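Local coordinates for protein GH62 hydrolase (Scytalidium thermophilum, PDB 4PVA) that probably removes arabinofuranosyl side groups from arabinoxylan, as a family 62 alpha-L-arabinofuranosidase of a thermophilic fungus, at residues A[224-229]-A[238-243]; A[163-168]-A[305-310]; A[33-38]-A[334-339]; A[43-48]-A[59-64]. All coordinates share one frame; numbering follows the deposited sequence.

Interaction 1 of 4, residues A[224-229]-A[238-243]; sequences ACIYRI and YLLLVE. With PO4 (phosphate ion), chain E.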
# COMPACT_ATOMS: atom_id res chain seq x y z
N ALA A 224 3.79 -4.25 2.35
CA ALA A 224 4.63 -4.37 1.17
C ALA A 224 4.05 -3.60 -0.02
O ALA A 224 2.83 -3.50 -0.24
CB ALA A 224 4.80 -5.81 0.79
N CYS A 225 4.97 -3.09 -0.82
CA CYS A 225 4.69 -2.51 -2.14
C CYS A 225 5.69 -3.11 -3.09
O CYS A 225 6.86 -3.16 -2.78
CB CYS A 225 4.92 -0.99 -2.17
SG CYS A 225 4.04 0.01 -0.96
N ILE A 226 5.23 -3.55 -4.26
CA ILE A 226 6.11 -3.99 -5.34
C ILE A 226 5.78 -3.19 -6.58
O ILE A 226 4.65 -3.23 -7.08
CB ILE A 226 6.00 -5.50 -5.64
CG1 ILE A 226 6.40 -6.40 -4.44
CG2 ILE A 226 6.86 -5.84 -6.83
CD1 ILE A 226 5.47 -6.43 -3.26
N TYR A 227 6.77 -2.47 -7.08
CA TYR A 227 6.64 -1.57 -8.24
C TYR A 227 7.58 -1.96 -9.35
O TYR A 227 8.71 -2.38 -9.11
CB TYR A 227 6.96 -0.15 -7.84
CG TYR A 227 6.05 0.47 -6.84
CD1 TYR A 227 4.75 0.82 -7.18
CD2 TYR A 227 6.45 0.76 -5.55
CE1 TYR A 227 3.91 1.41 -6.28
CE2 TYR A 227 5.61 1.36 -4.65
CZ TYR A 227 4.33 1.68 -5.01
OH TYR A 227 3.49 2.28 -4.10
N ARG A 228 7.13 -1.78 -10.58
CA ARG A 228 8.01 -1.80 -11.74
C ARG A 228 8.64 -0.43 -11.95
O ARG A 228 7.97 0.58 -11.84
CB ARG A 228 7.18 -2.13 -12.98
CG ARG A 228 7.88 -1.93 -14.33
CD ARG A 228 9.00 -2.90 -14.51
NE ARG A 228 9.95 -2.49 -15.57
CZ ARG A 228 9.82 -2.80 -16.85
NH1 ARG A 228 8.76 -3.42 -17.30
NH2 ARG A 228 10.77 -2.40 -17.69
N ILE A 229 9.92 -0.41 -12.26
CA ILE A 229 10.60 0.83 -12.60
C ILE A 229 10.63 0.93 -14.12
O ILE A 229 11.21 0.10 -14.81
CB ILE A 229 12.03 0.86 -12.03
CG1 ILE A 229 12.03 0.68 -10.50
CG2 ILE A 229 12.77 2.14 -12.46
CD1 ILE A 229 11.10 1.55 -9.70
N TYR A 238 12.49 -4.17 -10.66
CA TYR A 238 11.45 -4.22 -9.63
C TYR A 238 11.95 -3.75 -8.27
O TYR A 238 13.03 -4.13 -7.81
CB TYR A 238 10.84 -5.63 -9.54
CG TYR A 238 9.88 -5.88 -10.68
CD1 TYR A 238 8.61 -5.35 -10.64
CD2 TYR A 238 10.32 -6.49 -11.84
CE1 TYR A 238 7.75 -5.51 -11.70
CE2 TYR A 238 9.47 -6.66 -12.90
CZ TYR A 238 8.20 -6.15 -12.82
OH TYR A 238 7.34 -6.33 -13.88
N LEU A 239 11.13 -2.92 -7.63
CA LEU A 239 11.41 -2.34 -6.33
C LEU A 239 10.41 -2.93 -5.34
O LEU A 239 9.21 -2.81 -5.53
CB LEU A 239 11.25 -0.82 -6.41
CG LEU A 239 11.41 -0.03 -5.13
CD1 LEU A 239 12.82 -0.12 -4.56
CD2 LEU A 239 11.02 1.44 -5.35
N LEU A 240 10.93 -3.50 -4.26
CA LEU A 240 10.13 -3.99 -3.12
C LEU A 240 10.35 -3.07 -1.93
O LEU A 240 11.50 -2.79 -1.56
CB LEU A 240 10.56 -5.41 -2.73
CG LEU A 240 9.98 -5.95 -1.42
CD1 LEU A 240 8.49 -6.14 -1.48
CD2 LEU A 240 10.71 -7.24 -1.05
N LEU A 241 9.25 -2.59 -1.36
CA LEU A 241 9.25 -1.83 -0.10
C LEU A 241 8.53 -2.66 0.95
O LEU A 241 7.49 -3.24 0.65
CB LEU A 241 8.51 -0.53 -0.26
CG LEU A 241 8.94 0.35 -1.43
CD1 LEU A 241 8.13 1.63 -1.44
CD2 LEU A 241 10.43 0.64 -1.42
N VAL A 242 9.07 -2.72 2.16
CA VAL A 242 8.39 -3.38 3.29
C VAL A 242 8.59 -2.53 4.51
O VAL A 242 9.68 -2.03 4.76
CB VAL A 242 8.89 -4.84 3.55
CG1 VAL A 242 8.14 -5.48 4.72
CG2 VAL A 242 8.78 -5.71 2.31
N GLU A 243 7.54 -2.37 5.30
CA GLU A 243 7.64 -1.62 6.54
C GLU A 243 8.31 -2.43 7.63
O GLU A 243 8.02 -3.62 7.79
CB GLU A 243 6.24 -1.13 6.97
CG GLU A 243 6.20 -0.18 8.12
CD GLU A 243 4.82 0.40 8.37
OE1 GLU A 243 4.00 0.37 7.43
OE2 GLU A 243 4.64 0.94 9.50
P PO4 E . 9.67 -3.49 -20.93
O1 PO4 E . 10.71 -4.56 -20.98
O2 PO4 E . 8.68 -4.12 -19.99
O3 PO4 E . 10.27 -2.22 -20.41
O4 PO4 E . 9.03 -3.19 -22.26

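Interaction 2 of 4, residues A[163-168]-A[305-310]; sequences DMWVVC and QTLTLD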
# COMPACT_ATOMS: atom_id res chain seq x y z
N ASP A 163 -2.54 -6.80 4.46
CA ASP A 163 -1.75 -5.97 3.56
C ASP A 163 -1.53 -6.61 2.22
O ASP A 163 -0.40 -7.02 1.83
CB ASP A 163 -0.45 -5.53 4.23
CG ASP A 163 -0.71 -4.67 5.42
OD1 ASP A 163 -1.89 -4.37 5.74
OD2 ASP A 163 0.23 -4.23 6.09
N MSE A 164 -2.60 -6.63 1.44
CA MSE A 164 -2.64 -7.32 0.16
C MSE A 164 -2.18 -6.42 -0.97
O MSE A 164 -2.57 -5.24 -1.06
CB MSE A 164 -4.11 -7.75 -0.09
CG MSE A 164 -4.86 -8.36 1.08
SE MSE A 164 -3.92 -9.95 1.68
CE MSE A 164 -5.01 -10.28 3.29
N TRP A 165 -1.35 -6.95 -1.87
CA TRP A 165 -0.79 -6.16 -2.96
C TRP A 165 -0.73 -6.97 -4.24
O TRP A 165 -0.09 -8.03 -4.27
CB TRP A 165 0.65 -5.72 -2.59
CG TRP A 165 1.28 -4.86 -3.62
CD1 TRP A 165 1.98 -5.24 -4.73
CD2 TRP A 165 1.27 -3.45 -3.64
NE1 TRP A 165 2.38 -4.14 -5.45
CE2 TRP A 165 1.94 -3.03 -4.79
CE3 TRP A 165 0.72 -2.48 -2.80
CZ2 TRP A 165 2.13 -1.70 -5.10
CZ3 TRP A 165 0.89 -1.15 -3.13
CH2 TRP A 165 1.58 -0.78 -4.26
N VAL A 166 -1.35 -6.48 -5.31
CA VAL A 166 -1.24 -7.10 -6.62
C VAL A 166 -0.28 -6.33 -7.52
O VAL A 166 -0.28 -5.10 -7.56
CB VAL A 166 -2.63 -7.17 -7.32
CG1 VAL A 166 -2.55 -7.55 -8.79
CG2 VAL A 166 -3.53 -8.11 -6.55
N VAL A 167 0.52 -7.07 -8.27
CA VAL A 167 1.32 -6.51 -9.34
C VAL A 167 1.44 -7.53 -10.45
O VAL A 167 1.67 -8.71 -10.20
CB VAL A 167 2.70 -6.00 -8.83
CG1 VAL A 167 3.46 -7.10 -8.12
CG2 VAL A 167 3.53 -5.42 -9.98
N CYS A 168 1.29 -7.07 -11.68
CA CYS A 168 1.31 -7.93 -12.86
C CYS A 168 2.49 -7.59 -13.74
O CYS A 168 2.83 -6.43 -13.87
CB CYS A 168 0.00 -7.79 -13.67
SG CYS A 168 -1.50 -7.94 -12.66
N GLN A 305 -2.27 -2.22 -14.12
CA GLN A 305 -1.98 -3.33 -13.25
C GLN A 305 -0.52 -3.71 -13.18
O GLN A 305 -0.19 -4.62 -12.45
CB GLN A 305 -2.83 -4.55 -13.70
CG GLN A 305 -2.40 -5.17 -15.03
CD GLN A 305 -2.92 -4.46 -16.27
OE1 GLN A 305 -3.73 -3.58 -16.23
NE2 GLN A 305 -2.40 -4.90 -17.38
N THR A 306 0.31 -3.03 -13.96
CA THR A 306 1.74 -3.27 -13.88
C THR A 306 2.43 -2.49 -12.74
O THR A 306 3.61 -2.71 -12.48
CB THR A 306 2.47 -3.00 -15.23
OG1 THR A 306 2.39 -1.61 -15.55
CG2 THR A 306 1.87 -3.84 -16.36
N LEU A 307 1.72 -1.55 -12.12
CA LEU A 307 2.25 -0.80 -10.96
C LEU A 307 3.61 -0.19 -11.31
O LEU A 307 4.59 -0.26 -10.56
CB LEU A 307 2.31 -1.70 -9.72
CG LEU A 307 1.02 -1.85 -8.92
CD1 LEU A 307 0.58 -0.55 -8.31
CD2 LEU A 307 -0.14 -2.45 -9.74
N THR A 308 3.63 0.48 -12.45
CA THR A 308 4.82 1.11 -12.99
C THR A 308 5.02 2.54 -12.50
O THR A 308 4.09 3.33 -12.50
CB THR A 308 4.82 1.06 -14.52
OG1 THR A 308 4.69 -0.29 -14.95
CG2 THR A 308 6.11 1.63 -15.10
N LEU A 309 6.25 2.84 -12.08
CA LEU A 309 6.69 4.18 -11.70
C LEU A 309 7.65 4.74 -12.75
O LEU A 309 8.55 4.06 -13.19
CB LEU A 309 7.41 4.15 -10.35
CG LEU A 309 6.65 3.50 -9.19
CD1 LEU A 309 7.44 3.66 -7.92
CD2 LEU A 309 5.27 4.07 -9.03
N ASP A 310 7.46 6.01 -13.08
CA ASP A 310 8.35 6.74 -13.98
C ASP A 310 9.34 7.53 -13.14
O ASP A 310 9.00 8.57 -12.61
CB ASP A 310 7.53 7.68 -14.86
CG ASP A 310 8.38 8.45 -15.83
OD1 ASP A 310 9.62 8.47 -15.74
OD2 ASP A 310 7.74 9.04 -16.74
O HOH W 1 5.00 -4.78 -13.66

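Interaction 3 of 4, residues A[33-38]-A[334-339]; sequences VFPKND and PWRLGL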
# COMPACT_ATOMS: atom_id res chain seq x y z
N VAL A 33 -4.36 15.18 5.85
CA VAL A 33 -5.72 14.65 5.94
C VAL A 33 -6.00 14.11 7.33
O VAL A 33 -5.28 13.23 7.82
CB VAL A 33 -6.02 13.57 4.89
CG1 VAL A 33 -7.48 13.14 4.97
CG2 VAL A 33 -5.71 14.06 3.50
N PHE A 34 -7.04 14.69 7.95
CA PHE A 34 -7.50 14.38 9.29
C PHE A 34 -8.86 13.68 9.20
O PHE A 34 -9.59 13.84 8.23
CB PHE A 34 -7.70 15.69 10.11
CG PHE A 34 -6.44 16.38 10.50
CD1 PHE A 34 -5.65 17.02 9.55
CD2 PHE A 34 -6.04 16.40 11.82
CE1 PHE A 34 -4.49 17.68 9.93
CE2 PHE A 34 -4.88 17.04 12.19
CZ PHE A 34 -4.10 17.65 11.25
N PRO A 35 -9.23 12.94 10.25
CA PRO A 35 -10.61 12.50 10.35
C PRO A 35 -11.57 13.69 10.37
O PRO A 35 -11.22 14.78 10.85
CB PRO A 35 -10.66 11.82 11.70
CG PRO A 35 -9.30 11.55 12.09
CD PRO A 35 -8.44 12.57 11.41
N LYS A 36 -12.79 13.47 9.90
CA LYS A 36 -13.79 14.50 9.94
C LYS A 36 -14.32 14.61 11.36
O LYS A 36 -14.29 13.65 12.14
CB LYS A 36 -14.93 14.19 8.98
CG LYS A 36 -14.54 14.01 7.54
CD LYS A 36 -13.81 15.23 6.99
CE LYS A 36 -13.46 15.04 5.52
NZ LYS A 36 -12.63 16.14 4.97
N ASN A 37 -14.80 15.79 11.71
CA ASN A 37 -15.53 15.95 12.94
C ASN A 37 -16.99 15.63 12.59
O ASN A 37 -17.78 16.51 12.30
CB ASN A 37 -15.36 17.38 13.47
CG ASN A 37 -16.08 17.61 14.79
OD1 ASN A 37 -16.66 16.70 15.38
ND2 ASN A 37 -16.02 18.86 15.27
N ASP A 38 -17.29 14.34 12.54
CA ASP A 38 -18.66 13.87 12.28
C ASP A 38 -19.02 12.73 13.25
O ASP A 38 -18.22 12.36 14.10
CB ASP A 38 -18.84 13.48 10.80
CG ASP A 38 -17.98 12.32 10.35
OD1 ASP A 38 -17.60 11.49 11.18
OD2 ASP A 38 -17.73 12.25 9.13
N PRO A 334 -4.12 8.51 16.65
CA PRO A 334 -4.53 9.61 15.79
C PRO A 334 -3.64 9.73 14.52
O PRO A 334 -2.96 10.72 14.28
CB PRO A 334 -4.39 10.82 16.70
CG PRO A 334 -3.27 10.46 17.60
CD PRO A 334 -3.45 8.98 17.86
N TRP A 335 -3.69 8.71 13.69
CA TRP A 335 -2.99 8.73 12.41
C TRP A 335 -3.57 9.80 11.50
O TRP A 335 -4.79 10.03 11.48
CB TRP A 335 -3.07 7.38 11.69
CG TRP A 335 -2.44 6.23 12.38
CD1 TRP A 335 -3.07 5.30 13.15
CD2 TRP A 335 -1.04 5.84 12.35
NE1 TRP A 335 -2.15 4.36 13.62
CE2 TRP A 335 -0.91 4.68 13.12
CE3 TRP A 335 0.10 6.38 11.75
CZ2 TRP A 335 0.31 4.01 13.28
CZ3 TRP A 335 1.30 5.73 11.93
CH2 TRP A 335 1.40 4.57 12.69
N ARG A 336 -2.70 10.46 10.77
CA ARG A 336 -3.08 11.40 9.74
C ARG A 336 -2.31 11.05 8.47
O ARG A 336 -1.24 10.44 8.55
CB ARG A 336 -2.72 12.85 10.16
CG ARG A 336 -2.99 13.23 11.63
CD ARG A 336 -4.42 13.33 11.77
NE ARG A 336 -4.86 13.69 13.13
CZ ARG A 336 -5.65 12.92 13.86
NH1 ARG A 336 -6.02 11.72 13.43
NH2 ARG A 336 -6.12 13.41 15.02
N LEU A 337 -2.79 11.44 7.30
CA LEU A 337 -2.03 11.27 6.06
C LEU A 337 -1.11 12.45 5.80
O LEU A 337 -1.50 13.60 6.02
CB LEU A 337 -2.93 11.11 4.84
CG LEU A 337 -4.02 10.05 4.96
CD1 LEU A 337 -4.80 9.97 3.66
CD2 LEU A 337 -3.44 8.68 5.32
N GLY A 338 0.09 12.14 5.35
CA GLY A 338 1.01 13.17 4.89
C GLY A 338 1.66 12.73 3.60
O GLY A 338 1.41 11.64 3.10
N LEU A 339 2.54 13.61 3.07
CA LEU A 339 3.21 13.39 1.80
C LEU A 339 4.73 13.58 1.94
O LEU A 339 5.16 14.58 2.52
CB LEU A 339 2.71 14.42 0.81
CG LEU A 339 3.38 14.48 -0.55
CD1 LEU A 339 3.11 13.31 -1.43
CD2 LEU A 339 3.00 15.74 -1.29

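Interaction 4 of 4, residues A[43-48]-A[59-64]; sequences AGIKDP and VFASTA. With PO4 (phosphate ion), chain F.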
# COMPACT_ATOMS: atom_id res chain seq x y z
N ALA A 43 -10.89 7.88 14.61
CA ALA A 43 -9.68 8.29 15.32
C ALA A 43 -8.52 8.57 14.34
O ALA A 43 -7.76 9.53 14.51
CB ALA A 43 -9.28 7.27 16.36
N GLY A 44 -8.30 7.66 13.37
CA GLY A 44 -7.19 7.74 12.45
C GLY A 44 -7.64 7.60 11.01
O GLY A 44 -8.55 6.83 10.71
N ILE A 45 -6.96 8.33 10.12
CA ILE A 45 -7.03 8.08 8.69
C ILE A 45 -5.71 7.47 8.29
O ILE A 45 -4.64 7.99 8.59
CB ILE A 45 -7.32 9.37 7.88
CG1 ILE A 45 -8.63 10.03 8.37
CG2 ILE A 45 -7.47 9.05 6.41
CD1 ILE A 45 -9.86 9.23 8.09
N LYS A 46 -5.82 6.32 7.60
CA LYS A 46 -4.73 5.39 7.48
C LYS A 46 -4.54 4.84 6.08
O LYS A 46 -5.44 4.85 5.25
CB LYS A 46 -4.95 4.20 8.41
CG LYS A 46 -4.96 4.57 9.87
CD LYS A 46 -5.03 3.36 10.79
CE LYS A 46 -3.72 2.62 10.87
NZ LYS A 46 -3.83 1.47 11.78
N ASP A 47 -3.34 4.34 5.84
CA ASP A 47 -3.02 3.41 4.75
C ASP A 47 -3.59 3.83 3.40
O ASP A 47 -4.47 3.18 2.85
CB ASP A 47 -3.31 1.97 5.14
CG ASP A 47 -4.72 1.67 5.47
OD1 ASP A 47 -5.62 1.97 4.64
OD2 ASP A 47 -4.96 1.04 6.56
N PRO A 48 -3.05 4.92 2.82
CA PRO A 48 -3.61 5.43 1.57
C PRO A 48 -3.12 4.69 0.34
O PRO A 48 -1.99 4.19 0.29
CB PRO A 48 -3.10 6.87 1.56
CG PRO A 48 -1.78 6.77 2.23
CD PRO A 48 -1.97 5.77 3.33
N VAL A 59 -7.86 9.28 -3.89
CA VAL A 59 -7.31 8.59 -2.74
C VAL A 59 -8.34 7.66 -2.10
O VAL A 59 -9.50 8.02 -1.94
CB VAL A 59 -6.80 9.59 -1.68
CG1 VAL A 59 -6.17 8.86 -0.49
CG2 VAL A 59 -5.79 10.54 -2.31
N PHE A 60 -7.89 6.45 -1.75
CA PHE A 60 -8.65 5.55 -0.90
C PHE A 60 -7.83 5.36 0.36
O PHE A 60 -6.60 5.22 0.29
CB PHE A 60 -8.91 4.20 -1.57
CG PHE A 60 -9.69 4.30 -2.88
CD1 PHE A 60 -9.05 4.75 -4.04
CD2 PHE A 60 -11.02 3.99 -2.94
CE1 PHE A 60 -9.74 4.88 -5.23
CE2 PHE A 60 -11.71 4.08 -4.14
CZ PHE A 60 -11.05 4.53 -5.27
N ALA A 61 -8.46 5.37 1.51
CA ALA A 61 -7.82 5.23 2.80
C ALA A 61 -8.72 4.47 3.75
O ALA A 61 -9.93 4.31 3.48
CB ALA A 61 -7.46 6.59 3.38
N SER A 62 -8.18 4.01 4.87
CA SER A 62 -8.99 3.37 5.89
C SER A 62 -9.29 4.31 6.99
O SER A 62 -8.50 5.17 7.36
CB SER A 62 -8.33 2.16 6.46
OG SER A 62 -8.11 1.20 5.40
N THR A 63 -10.48 4.15 7.54
CA THR A 63 -10.88 4.79 8.79
C THR A 63 -10.62 3.80 9.91
O THR A 63 -10.93 2.61 9.78
CB THR A 63 -12.36 5.22 8.76
OG1 THR A 63 -13.19 4.06 8.56
CG2 THR A 63 -12.60 6.19 7.67
N ALA A 64 -10.06 4.29 11.02
CA ALA A 64 -9.78 3.45 12.16
C ALA A 64 -10.32 4.08 13.42
O ALA A 64 -10.13 5.28 13.63
CB ALA A 64 -8.29 3.26 12.28
P PO4 F . -0.95 -0.44 10.38
O1 PO4 F . 0.52 0.02 10.51
O2 PO4 F . -0.95 -1.98 10.26
O3 PO4 F . -1.63 -0.10 11.69
O4 PO4 F . -1.56 0.19 9.23

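Interaction 1 of 4, residues A[224-229]-A[238-243]
Cys225 O takes the amide of Leu241 at N-O 2.8 Å in a nearly straight bond (174°), and the amide of Cys225 returns one to Leu241 O. Tyr227 and Leu239 repeat the exchange two residues on, so the strands run antiparallel with their peptides joined in pairs. Between these pairs, Ile226 and Leu240 run alongside each other, CD1 against CD1 at 3.5 Å. Tyr227 and Leu241 are on the other face; Leu241 CD1 meets the edge of the phenol ring at CE2, 4.1 Å away, while Tyr227 OH is bonded to the amide of Val298. Arg228 crosses Tyr238: with CG anti to the backbone N (168°) and a bend at chi2, its CD sits over the ring face, 4.2 Å from the centroid. Beyond that CH-pi contact the guanidinium holds a phosphate ion, probably from the crystallisation liquor, edge-on through two bonds, NH1 to O2 and NH2 to O3, each 2.8 Å. The third donor, NE, reaches Ile229 O at 3.0 Å from above the carbonyl plane, which helps fix the rotation of the group. The arrangement is that of a regular antiparallel beta hairpin within one blade of the five-bladed propeller known for this family.

Interaction 2 of 4, residues A[163-168]-A[305-310]
Gln305 O accepts the amide of Cys168 at N-O 3.0 Å, with the N-H bent off line (145°), and this is the one direct hydrogen bond between the segments. The side chain of Gln305 lies along the cysteine: its CG, placed between the backbone N and carbonyl carbon at chi1 70°, is 3.8 Å from Cys168 SG, and its OE1 accepts a hydrogen bond from the backbone N of Glu109. Thr306 CA lies 3.3 Å from Cys168 O in a CA-H...O contact, and a water bridges the backbones by donating to Cys168 O (2.7 Å) and to Thr306 O (2.8 Å). Leu307, in a left-handed backbone conformation, turns its side chain toward the strand 163-168. Its CB rests on Val167 CG2, CD2 approaches Val166 O at 3.4 Å, and CD1 meets the indole of Trp165 obliquely at CZ2, 3.7 Å away. That indole is held from elsewhere too, since NE1 donates to Ile226 O. A loop from late in the chain thus packs on the outermost strand 162-168 of one four-stranded sheet, then adds the short strand 308-309 to the edge of the next, beside 222-229, joining two blades of the five-bladed propeller.

Interaction 3 of 4, residues A[33-38]-A[334-339]
Val33 and Leu337 form a single antiparallel hydrogen-bonded bridge: Leu337 N lies in the carbonyl plane of Val33 O, on a lone pair, at 3.1 Å, whereas the return bond from Val33 N to Leu337 O is longer at 3.3 Å and tilted from the plane. Their two branches extend in the same direction, with CB 3.9 Å from CB, and both also touch Phe74. Beyond the bridge the segment 33-38 is irregular. The strand 336-341, close to the C-terminus, pairs with strand 26-28 from the N-terminal part of the chain; segment 33-38 thus adds one bridge to a strand of the sheet in which both ends of the chain meet, the 'velcro' closure of a beta-propeller. Arg336 carries most of the remaining contact. Bent at chi2 (-72°), it passes across Phe34 at about a right angle, CD over one face of the ring at 3.9 Å from the centroid, and NE 3.2 Å from Phe34 CD2. The guanidinium and ring planes are 48° apart, so the groups do not stack flat. Pro35 CD covers one guanidinium face, 3.3 Å from Arg336 NH1, and Pro334 O lies 3.2 Å above the guanidinium plane, nearer the edge than the centre of the group. NH1 donates to Trp335 O at 2.9 Å, with that oxygen in the guanidinium plane, and also to Ala43 O.

Interaction 4 of 4, residues A[43-48]-A[59-64]
Strands 44-48 and 59-64 pair antiparallel at 139°, starting from a classic beta bulge in which Ala43 N and Gly44 N both donate to Ala64 O, at 2.9 and 3.0 Å. Lys46 and Ser62 then form a hydrogen-bonded pair, with Ser62 N to Lys46 O at 2.9 Å. On the Ile45 face, CG2 packs on Ala61 CB at 3.9 Å, and Thr63 flanks Ile45. On the other face Lys46 runs past Ala64, its CD 3.6 Å from Ala64 CB; a bend at chi3 (75°) then leads NZ off to a phosphate oxygen, O3, at 2.7 Å, and NZ is also bonded to Tyr69 OH. The left-handed backbone of Asp47 and its chi1 of 61° bring the carboxylate over to Ser62. Its OD1 uses the syn lone pair to accept Ser62 OG at 2.7 Å, while the same hydroxyl is bonded to the amide of Ala102. Ser62 therefore links the Asp47 carboxylate to strand 101-108 and helps to orient it. His295, Arg251, Gln320 and Tyr330 also bond to the phosphate. This ion, probably from the crystallisation liquor, marks a polar pocket beside the hairpin, which is consistent with a place for a sugar.

The contacts form two pairs on opposite sides of the chain's centre. Interactions 1 and 2 have centres about 8 Å apart and share the sheet containing strands 222-229 and 308-309; Arg228 O probably bonds to Leu309 N, and Ala224 O packs on Trp165 CE3. Interactions 3 and 4, also about 8 Å apart, touch through a probable backbone hydrogen bond from Ile45 N to Trp335 O. Between the pairs the centres are 20 to 25 Å apart and nothing touches. Along the chain, interaction 3 encloses the rest: interaction 4 comes first, followed by interaction 2 with interaction 1 nested inside it. Interactions 1 and 4 thus lie within blade hairpins, interaction 2 ties two neighbouring sheets together, and interaction 3 lies where the two ends of the chain meet.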